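Transcription termination factor NusA (PDB 4MTN) probably takes part in both termination and antitermination of transcription, binding the RNA polymerase core enzyme and nascent RNA. Local coordinates at residues 267-272 / 280-285; 276-281 / 309-314; 320-325 / 347-352. All blocks are in the same frame, centred on the assembly; numbering follows the deposited sequence.

Interaction 1: residues 267-272 / 280-285; sequences VEDVIL and LVLVRD
I271 and L280 are a hydrogen-bonded antiparallel pair with reciprocal backbone bonds: I271 N reaches L280 O at 2.7 Å, and L280 N returns to I271 O, both in the carbonyl planes. Their side chains lie alongside, pointing the same way, with I271 CB 3.7 Å from L280 CB. The I271 chain is extended at chi2 (176°), which carries CD1 obliquely to L282 CD1 at 4.1 Å. L280, L282, I271 and D269 lie on one face of the sheet; there L282 CD1 rests on D269 CB at 3.7 Å. L282 is held at its backbone too: its N donates to D269 O in a nearly straight bond (171°), while its O accepts from E268 N almost along the C=O axis. On the face that carries V270 and V281, V267 from the loop before the strand brings CG1 to 3.7 Å from V281 CG1, the two crossing at about a right angle. E268 bends at chi2, so that OE1 makes a weak bond to R284 N; OE2 sits 3.7 Å from R284 NE, out of the guanidinium plane, a long ion pair secondary to the R284–E266 salt bridge. Further out, L318 of helix 316-330 touches L280 and L282, and V258 of helix 254-261 touches V281. Strands at 165° to each other, joined by a short connection, make the beta hairpin that follows the first helix in a type II KH domain.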
loop_
_atom_site.group_PDB
_atom_site.type_symbol
_atom_site.label_atom_id
_atom_site.label_comp_id
_atom_site.label_asym_id
_atom_site.label_seq_id
_atom_site.Cartn_x
_atom_site.Cartn_y
_atom_site.Cartn_z
ATOM N N VAL A 267 -4.539 -19.631 -22.705
ATOM C CA VAL A 267 -4.278 -20.657 -21.702
ATOM C C VAL A 267 -5.008 -21.963 -22.009
ATOM O O VAL A 267 -6.205 -21.963 -22.297
ATOM C CB VAL A 267 -4.686 -20.169 -20.297
ATOM C CG1 VAL A 267 -4.587 -21.297 -19.281
ATOM C CG2 VAL A 267 -3.826 -18.986 -19.878
ATOM N N GLU A 268 -4.280 -23.074 -21.946
ATOM C CA GLU A 268 -4.867 -24.392 -22.162
ATOM C C GLU A 268 -5.550 -24.913 -20.901
ATOM O O GLU A 268 -6.773 -25.055 -20.863
ATOM C CB GLU A 268 -3.800 -25.385 -22.631
ATOM C CG GLU A 268 -3.475 -25.307 -24.117
ATOM C CD GLU A 268 -2.763 -24.023 -24.501
ATOM O OE1 GLU A 268 -2.162 -23.382 -23.614
ATOM O OE2 GLU A 268 -2.805 -23.654 -25.695
ATOM N N ASP A 269 -4.759 -25.197 -19.871
ATOM C CA ASP A 269 -5.295 -25.727 -18.620
ATOM C C ASP A 269 -4.983 -24.834 -17.425
ATOM O O ASP A 269 -3.934 -24.190 -17.371
ATOM C CB ASP A 269 -4.750 -27.134 -18.360
ATOM C CG ASP A 269 -5.436 -28.192 -19.198
ATOM O OD1 ASP A 269 -6.634 -28.025 -19.506
ATOM O OD2 ASP A 269 -4.776 -29.194 -19.546
ATOM N N VAL A 270 -5.906 -24.801 -16.469
ATOM C CA VAL A 270 -5.701 -24.087 -15.216
ATOM C C VAL A 270 -5.780 -25.063 -14.048
ATOM O O VAL A 270 -6.838 -25.632 -13.772
ATOM C CB VAL A 270 -6.737 -22.964 -15.019
ATOM C CG1 VAL A 270 -6.608 -22.361 -13.628
ATOM C CG2 VAL A 270 -6.569 -21.895 -16.087
ATOM N N ILE A 271 -4.656 -25.255 -13.366
ATOM C CA ILE A 271 -4.575 -26.220 -12.276
ATOM C C ILE A 271 -4.381 -25.526 -10.931
ATOM O O ILE A 271 -3.480 -24.704 -10.769
ATOM C CB ILE A 271 -3.427 -27.222 -12.502
ATOM C CG1 ILE A 271 -3.556 -27.872 -13.882
ATOM C CG2 ILE A 271 -3.410 -28.275 -11.403
ATOM C CD1 ILE A 271 -2.420 -28.811 -14.228
ATOM N N LEU A 272 -5.234 -25.866 -9.970
ATOM C CA LEU A 272 -5.177 -25.260 -8.644
ATOM C C LEU A 272 -4.384 -26.123 -7.665
ATOM O O LEU A 272 -4.664 -27.311 -7.503
ATOM C CB LEU A 272 -6.590 -25.022 -8.101
ATOM C CG LEU A 272 -7.352 -23.779 -8.572
ATOM C CD1 LEU A 272 -7.790 -23.900 -10.026
ATOM C CD2 LEU A 272 -8.551 -23.520 -7.672
ATOM N N LEU A 280 -1.389 -23.462 -11.301
ATOM C CA LEU A 280 -0.524 -23.971 -12.356
ATOM C C LEU A 280 -1.167 -23.767 -13.725
ATOM O O LEU A 280 -2.187 -24.376 -14.041
ATOM C CB LEU A 280 -0.214 -25.451 -12.127
ATOM C CG LEU A 280 0.913 -26.052 -12.965
ATOM C CD1 LEU A 280 2.212 -25.295 -12.732
ATOM C CD2 LEU A 280 1.085 -27.527 -12.643
ATOM N N VAL A 281 -0.557 -22.904 -14.533
ATOM C CA VAL A 281 -1.102 -22.561 -15.841
ATOM C C VAL A 281 -0.316 -23.220 -16.971
ATOM O O VAL A 281 0.887 -22.998 -17.116
ATOM C CB VAL A 281 -1.117 -21.035 -16.053
ATOM C CG1 VAL A 281 -1.437 -20.697 -17.500
ATOM C CG2 VAL A 281 -2.117 -20.380 -15.112
ATOM N N LEU A 282 -1.005 -24.032 -17.768
ATOM C CA LEU A 282 -0.382 -24.720 -18.894
ATOM C C LEU A 282 -0.513 -23.911 -20.182
ATOM O O LEU A 282 -1.613 -23.523 -20.580
ATOM C CB LEU A 282 -0.994 -26.109 -19.075
ATOM C CG LEU A 282 -0.669 -27.101 -17.958
ATOM C CD1 LEU A 282 -1.339 -28.440 -18.212
ATOM C CD2 LEU A 282 0.835 -27.268 -17.826
ATOM N N VAL A 283 0.621 -23.668 -20.830
ATOM C CA VAL A 283 0.676 -22.800 -22.000
ATOM C C VAL A 283 1.565 -23.398 -23.090
ATOM O O VAL A 283 2.663 -23.878 -22.812
ATOM C CB VAL A 283 1.191 -21.392 -21.612
ATOM C CG1 VAL A 283 1.697 -20.641 -22.824
ATOM C CG2 VAL A 283 0.099 -20.601 -20.906
ATOM N N ARG A 284 1.082 -23.371 -24.331
ATOM C CA ARG A 284 1.827 -23.911 -25.464
ATOM C C ARG A 284 3.096 -23.105 -25.733
ATOM O O ARG A 284 3.210 -21.953 -25.316
ATOM C CB ARG A 284 0.944 -23.945 -26.713
ATOM C CG ARG A 284 0.200 -22.647 -26.978
ATOM C CD ARG A 284 -0.733 -22.770 -28.173
ATOM N NE ARG A 284 -1.496 -21.545 -28.392
ATOM C CZ ARG A 284 -2.433 -21.403 -29.324
ATOM N NH1 ARG A 284 -2.730 -22.414 -30.129
ATOM N NH2 ARG A 284 -3.076 -20.250 -29.449
ATOM N N ASP A 285 4.043 -23.724 -26.433
ATOM C CA ASP A 285 5.381 -23.167 -26.626
ATOM C C ASP A 285 5.402 -21.755 -27.214
ATOM O O ASP A 285 6.125 -20.888 -26.724
ATOM C CB ASP A 285 6.206 -24.094 -27.520
ATOM C CG ASP A 285 6.294 -25.504 -26.972
ATOM O OD1 ASP A 285 7.164 -25.755 -26.112
ATOM O OD2 ASP A 285 5.493 -26.360 -27.402
#

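Interaction 2: residues 276-281 / 309-314; sequences LGRVLV and DIDVMT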
loop_
_atom_site.group_PDB
_atom_site.type_symbol
_atom_site.label_atom_id
_atom_site.label_comp_id
_atom_site.label_asym_id
_atom_site.label_seq_id
_atom_site.Cartn_x
_atom_site.Cartn_y
_atom_site.Cartn_z
ATOM N N LEU A 276 0.241 -25.152 -1.950
ATOM C CA LEU A 276 1.314 -24.213 -2.250
ATOM C C LEU A 276 0.772 -22.812 -2.508
ATOM O O LEU A 276 1.541 -21.873 -2.723
ATOM C CB LEU A 276 2.123 -24.688 -3.457
ATOM C CG LEU A 276 3.185 -25.751 -3.181
ATOM C CD1 LEU A 276 3.812 -26.227 -4.479
ATOM C CD2 LEU A 276 4.245 -25.200 -2.239
ATOM N N GLY A 277 -0.551 -22.677 -2.477
ATOM C CA GLY A 277 -1.201 -21.417 -2.796
ATOM C C GLY A 277 -0.843 -20.990 -4.205
ATOM O O GLY A 277 -0.620 -19.810 -4.476
ATOM N N ARG A 278 -0.792 -21.966 -5.106
ATOM C CA ARG A 278 -0.276 -21.752 -6.449
ATOM C C ARG A 278 -1.243 -22.232 -7.527
ATOM O O ARG A 278 -1.805 -23.321 -7.430
ATOM C CB ARG A 278 1.073 -22.462 -6.603
ATOM C CG ARG A 278 1.599 -22.531 -8.025
ATOM C CD ARG A 278 2.794 -23.464 -8.116
ATOM N NE ARG A 278 3.863 -23.076 -7.200
ATOM C CZ ARG A 278 4.932 -23.823 -6.941
ATOM N NH1 ARG A 278 5.075 -25.004 -7.526
ATOM N NH2 ARG A 278 5.855 -23.391 -6.094
ATOM N N VAL A 279 -1.438 -21.406 -8.550
ATOM C CA VAL A 279 -2.205 -21.813 -9.720
ATOM C C VAL A 279 -1.248 -22.228 -10.830
ATOM O O VAL A 279 -0.392 -21.448 -11.247
ATOM C CB VAL A 279 -3.128 -20.688 -10.229
ATOM C CG1 VAL A 279 -3.721 -21.056 -11.581
ATOM C CG2 VAL A 279 -4.229 -20.408 -9.221
ATOM N N LEU A 280 -1.389 -23.462 -11.301
ATOM C CA LEU A 280 -0.524 -23.971 -12.356
ATOM C C LEU A 280 -1.167 -23.767 -13.725
ATOM O O LEU A 280 -2.187 -24.376 -14.041
ATOM C CB LEU A 280 -0.214 -25.451 -12.127
ATOM C CG LEU A 280 0.913 -26.052 -12.965
ATOM C CD1 LEU A 280 2.212 -25.295 -12.732
ATOM C CD2 LEU A 280 1.085 -27.527 -12.643
ATOM N N VAL A 281 -0.557 -22.904 -14.533
ATOM C CA VAL A 281 -1.102 -22.561 -15.841
ATOM C C VAL A 281 -0.316 -23.220 -16.971
ATOM O O VAL A 281 0.887 -22.998 -17.116
ATOM C CB VAL A 281 -1.117 -21.035 -16.053
ATOM C CG1 VAL A 281 -1.437 -20.697 -17.500
ATOM C CG2 VAL A 281 -2.117 -20.380 -15.112
ATOM N N ASP A 309 -0.390 -17.620 -6.811
ATOM C CA ASP A 309 0.912 -17.683 -7.462
ATOM C C ASP A 309 0.797 -18.456 -8.769
ATOM O O ASP A 309 0.487 -19.645 -8.770
ATOM C CB ASP A 309 1.950 -18.330 -6.544
ATOM C CG ASP A 309 3.294 -18.514 -7.223
ATOM O OD1 ASP A 309 3.993 -17.503 -7.444
ATOM O OD2 ASP A 309 3.652 -19.671 -7.532
ATOM N N ILE A 310 1.038 -17.773 -9.882
ATOM C CA ILE A 310 0.900 -18.390 -11.192
ATOM C C ILE A 310 2.230 -18.934 -11.701
ATOM O O ILE A 310 3.209 -18.197 -11.821
ATOM C CB ILE A 310 0.332 -17.396 -12.222
ATOM C CG1 ILE A 310 -1.062 -16.932 -11.798
ATOM C CG2 ILE A 310 0.290 -18.025 -13.605
ATOM C CD1 ILE A 310 -1.718 -15.992 -12.786
ATOM N N ASP A 311 2.259 -20.230 -11.992
ATOM C CA ASP A 311 3.445 -20.870 -12.547
ATOM C C ASP A 311 3.161 -21.331 -13.973
ATOM O O ASP A 311 2.364 -22.244 -14.189
ATOM C CB ASP A 311 3.878 -22.051 -11.675
ATOM C CG ASP A 311 5.347 -22.392 -11.839
ATOM O OD1 ASP A 311 5.940 -22.008 -12.868
ATOM O OD2 ASP A 311 5.907 -23.047 -10.935
ATOM N N VAL A 312 3.814 -20.699 -14.942
ATOM C CA VAL A 312 3.550 -20.986 -16.349
ATOM C C VAL A 312 4.524 -22.007 -16.927
ATOM O O VAL A 312 5.733 -21.777 -16.972
ATOM C CB VAL A 312 3.605 -19.707 -17.201
ATOM C CG1 VAL A 312 3.477 -20.047 -18.677
ATOM C CG2 VAL A 312 2.508 -18.750 -16.780
HETATM N N MSE A 313 3.981 -23.136 -17.367
HETATM C CA MSE A 313 4.765 -24.189 -18.000
HETATM C C MSE A 313 4.032 -24.734 -19.219
HETATM O O MSE A 313 2.851 -24.450 -19.418
HETATM C CB MSE A 313 5.047 -25.330 -17.018
HETATM C CG MSE A 313 5.745 -24.916 -15.736
HETATM SE SE MSE A 313 5.922 -26.407 -14.496
HETATM C CE MSE A 313 7.108 -27.533 -15.555
ATOM N N THR A 314 4.734 -25.512 -20.036
ATOM C CA THR A 314 4.079 -26.257 -21.102
ATOM C C THR A 314 3.641 -27.602 -20.536
ATOM O O THR A 314 3.910 -27.904 -19.374
ATOM C CB THR A 314 5.000 -26.469 -22.319
ATOM O OG1 THR A 314 5.995 -27.453 -22.008
ATOM C CG2 THR A 314 5.681 -25.166 -22.710
#
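V279 O is gripped twice from strand 309-313: D311 N donates to it at 3.0 Å, nearly along the C=O axis (164° at the hydrogen), and I310 CA adds a C-H contact at 3.3 Å. V281 O repeats the pattern with M313 N and V312 CA. Conversely, V279 N and V281 N donate to D309 O and D311 O, each from above the carbonyl plane. Such bonding defines parallel pairing, and the two strands are linked through helices 285-292 and 297-306, consistent with a type II KH fold. Those helices pack on V312 and I310; on that face V281 CG2 meets I310 CG2 at 3.7 Å.

The other face is polar at its start. R278, which forms a G1 beta bulge with G277 against strand 269-273, has CG anti to the backbone N and bends at chi3 (-56°). NE thus approaches D309 OD2 at 3.4 Å, a weak bond within a salt bridge, while NH2 makes a salt bridge to D353. L276 CD1 lies over one guanidinium face and D311 OD2 over the opposite one, 4.0 Å from NH1. An alanine here would remove both salt bridges and would probably loosen the strand's start against helix 351-355 and leave D309 and D311 less balanced in charge. L280 CD1 rests on D311 CB at 3.8 Å and lies 4.3 Å from M313 SE, a selenomethionine selenium.

Interaction 3: residues 320-325 / 347-352; sequences QQLDQA and GFLSFE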
loop_
_atom_site.group_PDB
_atom_site.type_symbol
_atom_site.label_atom_id
_atom_site.label_comp_id
_atom_site.label_asym_id
_atom_site.label_seq_id
_atom_site.Cartn_x
_atom_site.Cartn_y
_atom_site.Cartn_z
ATOM N N GLN A 320 7.802 -33.891 -17.713
ATOM C CA GLN A 320 9.205 -34.079 -17.371
ATOM C C GLN A 320 9.453 -33.656 -15.927
ATOM O O GLN A 320 10.286 -34.236 -15.231
ATOM C CB GLN A 320 10.101 -33.284 -18.323
ATOM C CG GLN A 320 11.588 -33.413 -18.043
ATOM C CD GLN A 320 12.425 -32.522 -18.938
ATOM O OE1 GLN A 320 11.906 -31.871 -19.845
ATOM N NE2 GLN A 320 13.729 -32.490 -18.689
ATOM N N GLN A 321 8.714 -32.645 -15.482
ATOM C CA GLN A 321 8.860 -32.121 -14.130
ATOM C C GLN A 321 8.294 -33.094 -13.099
ATOM O O GLN A 321 8.825 -33.220 -11.997
ATOM C CB GLN A 321 8.169 -30.762 -14.003
ATOM C CG GLN A 321 8.797 -29.837 -12.978
ATOM C CD GLN A 321 10.020 -29.122 -13.517
ATOM O OE1 GLN A 321 10.155 -28.924 -14.724
ATOM N NE2 GLN A 321 10.921 -28.732 -12.622
ATOM N N LEU A 322 7.215 -33.781 -13.464
ATOM C CA LEU A 322 6.575 -34.740 -12.570
ATOM C C LEU A 322 7.451 -35.971 -12.356
ATOM O O LEU A 322 7.534 -36.498 -11.248
ATOM C CB LEU A 322 5.209 -35.165 -13.119
ATOM C CG LEU A 322 4.191 -34.068 -13.442
ATOM C CD1 LEU A 322 2.918 -34.667 -14.019
ATOM C CD2 LEU A 322 3.881 -33.218 -12.221
ATOM N N ASP A 323 8.102 -36.422 -13.425
ATOM C CA ASP A 323 8.951 -37.608 -13.368
ATOM C C ASP A 323 10.190 -37.380 -12.509
ATOM O O ASP A 323 10.569 -38.236 -11.711
ATOM C CB ASP A 323 9.370 -38.035 -14.778
ATOM C CG ASP A 323 8.207 -38.545 -15.605
ATOM O OD1 ASP A 323 7.298 -39.180 -15.030
ATOM O OD2 ASP A 323 8.203 -38.312 -16.832
ATOM N N GLN A 324 10.817 -36.221 -12.679
ATOM C CA GLN A 324 12.038 -35.898 -11.950
ATOM C C GLN A 324 11.758 -35.607 -10.480
ATOM O O GLN A 324 12.589 -35.887 -9.617
ATOM C CB GLN A 324 12.745 -34.704 -12.593
ATOM C CG GLN A 324 13.230 -34.965 -14.009
ATOM C CD GLN A 324 13.880 -33.746 -14.636
ATOM O OE1 GLN A 324 14.109 -32.738 -13.968
ATOM N NE2 GLN A 324 14.179 -33.834 -15.927
ATOM N N ALA A 325 10.586 -35.045 -10.200
ATOM C CA ALA A 325 10.218 -34.680 -8.835
ATOM C C ALA A 325 10.037 -35.911 -7.950
ATOM O O ALA A 325 10.351 -35.879 -6.759
ATOM C CB ALA A 325 8.952 -33.840 -8.837
ATOM N N GLY A 347 1.124 -30.861 -6.506
ATOM C CA GLY A 347 1.742 -29.662 -7.045
ATOM C C GLY A 347 3.153 -29.368 -6.570
ATOM O O GLY A 347 3.737 -28.350 -6.944
ATOM N N PHE A 348 3.707 -30.254 -5.749
ATOM C CA PHE A 348 5.074 -30.085 -5.266
ATOM C C PHE A 348 6.072 -30.656 -6.267
ATOM O O PHE A 348 6.039 -31.846 -6.581
ATOM C CB PHE A 348 5.248 -30.750 -3.901
ATOM C CG PHE A 348 4.412 -30.133 -2.818
ATOM C CD1 PHE A 348 4.911 -29.098 -2.045
ATOM C CD2 PHE A 348 3.126 -30.585 -2.575
ATOM C CE1 PHE A 348 4.143 -28.527 -1.050
ATOM C CE2 PHE A 348 2.354 -30.016 -1.582
ATOM C CZ PHE A 348 2.863 -28.985 -0.820
ATOM N N LEU A 349 6.960 -29.802 -6.765
ATOM C CA LEU A 349 7.910 -30.205 -7.796
ATOM C C LEU A 349 9.353 -30.103 -7.312
ATOM O O LEU A 349 10.050 -31.111 -7.203
ATOM C CB LEU A 349 7.714 -29.359 -9.054
ATOM C CG LEU A 349 6.335 -29.481 -9.707
ATOM C CD1 LEU A 349 6.192 -28.508 -10.868
ATOM C CD2 LEU A 349 6.081 -30.911 -10.162
ATOM N N SER A 350 9.799 -28.884 -7.030
ATOM C CA SER A 350 11.165 -28.661 -6.570
ATOM C C SER A 350 11.293 -28.898 -5.068
ATOM O O SER A 350 10.307 -29.192 -4.391
ATOM C CB SER A 350 11.619 -27.243 -6.917
ATOM O OG SER A 350 10.823 -26.275 -6.257
ATOM N N PHE A 351 12.511 -28.761 -4.552
ATOM C CA PHE A 351 12.756 -28.915 -3.122
ATOM C C PHE A 351 12.354 -27.651 -2.374
ATOM O O PHE A 351 12.123 -27.681 -1.165
ATOM C CB PHE A 351 14.225 -29.248 -2.856
ATOM C CG PHE A 351 14.591 -30.669 -3.176
ATOM C CD1 PHE A 351 14.383 -31.678 -2.250
ATOM C CD2 PHE A 351 15.141 -30.999 -4.404
ATOM C CE1 PHE A 351 14.715 -32.987 -2.540
ATOM C CE2 PHE A 351 15.476 -32.307 -4.700
ATOM C CZ PHE A 351 15.263 -33.303 -3.767
ATOM N N GLU A 352 12.272 -26.543 -3.102
ATOM C CA GLU A 352 11.804 -25.283 -2.537
ATOM C C GLU A 352 10.348 -25.409 -2.108
ATOM O O GLU A 352 9.957 -24.921 -1.048
ATOM C CB GLU A 352 11.958 -24.143 -3.548
ATOM C CG GLU A 352 13.386 -23.652 -3.747
ATOM C CD GLU A 352 14.239 -24.603 -4.570
ATOM O OE1 GLU A 352 13.699 -25.604 -5.087
ATOM O OE2 GLU A 352 15.454 -24.347 -4.700
#
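Apolar packing, with no hydrogen bond between 320-325 and 347-352, sets the side of helix 316-330 against the loop that follows helix 337-345; the two segments bury 197 Å² in all. L349 takes the largest single share and is a partner in every contact between the segments described here. Its chain, extended at chi2 (175°), brings the two methyls to the helix at different points. CD1 meets Q321 CG at 3.6 Å, the side chains crossing at about a right angle, so the glutamine contributes its aliphatic stem. CD2 reaches L322 CD2 obliquely at 3.8 Å. One turn after Q321, A325 marks the closest backbone approach, its CA 5.1 Å from that of L349, and a small side chain suits this spacing: A325 CB lies 3.4 Å from L349 O. V344 of helix 337-345 touches both L322 and A325.

The loop is positioned partly by its own backbone and partly by helix 316-330. G347 ends helix 337-345 in a Schellman motif with positive phi (106°). D353 OD2 then accepts a bond from S350 N, and S350 O is bonded to Y329 OH on helix 316-330. The ring of F348 packs instead on L343 and L276. Helices 337-345 and 351-355, consecutive and joined by this short loop, are consistent with the helix-hairpin-helix domain, whose loop residue L349 packs on helix 316-330.

How the interactions relate
Interactions 1 and 2 flank the same strand, 278-282, and make it the middle of a three-stranded mixed sheet, antiparallel to one neighbour and parallel to the other. V283 N, 2.8 Å from M313 O, probably extends the parallel pairing. All three contacts are partly buried; in interactions 1 and 2 the buried aliphatics of strand 278-282 lie innermost, with exposed E268, D269, R284 and D309 at the edges, and backbone hydrogen bonds dominate. Interaction 3 is smaller, helix against loop, mainly apolar and without hydrogen bonds between its segments. It does not touch interaction 1 but meets interaction 2, where L276 CD2 lies 3.5 Å from F348 CE1.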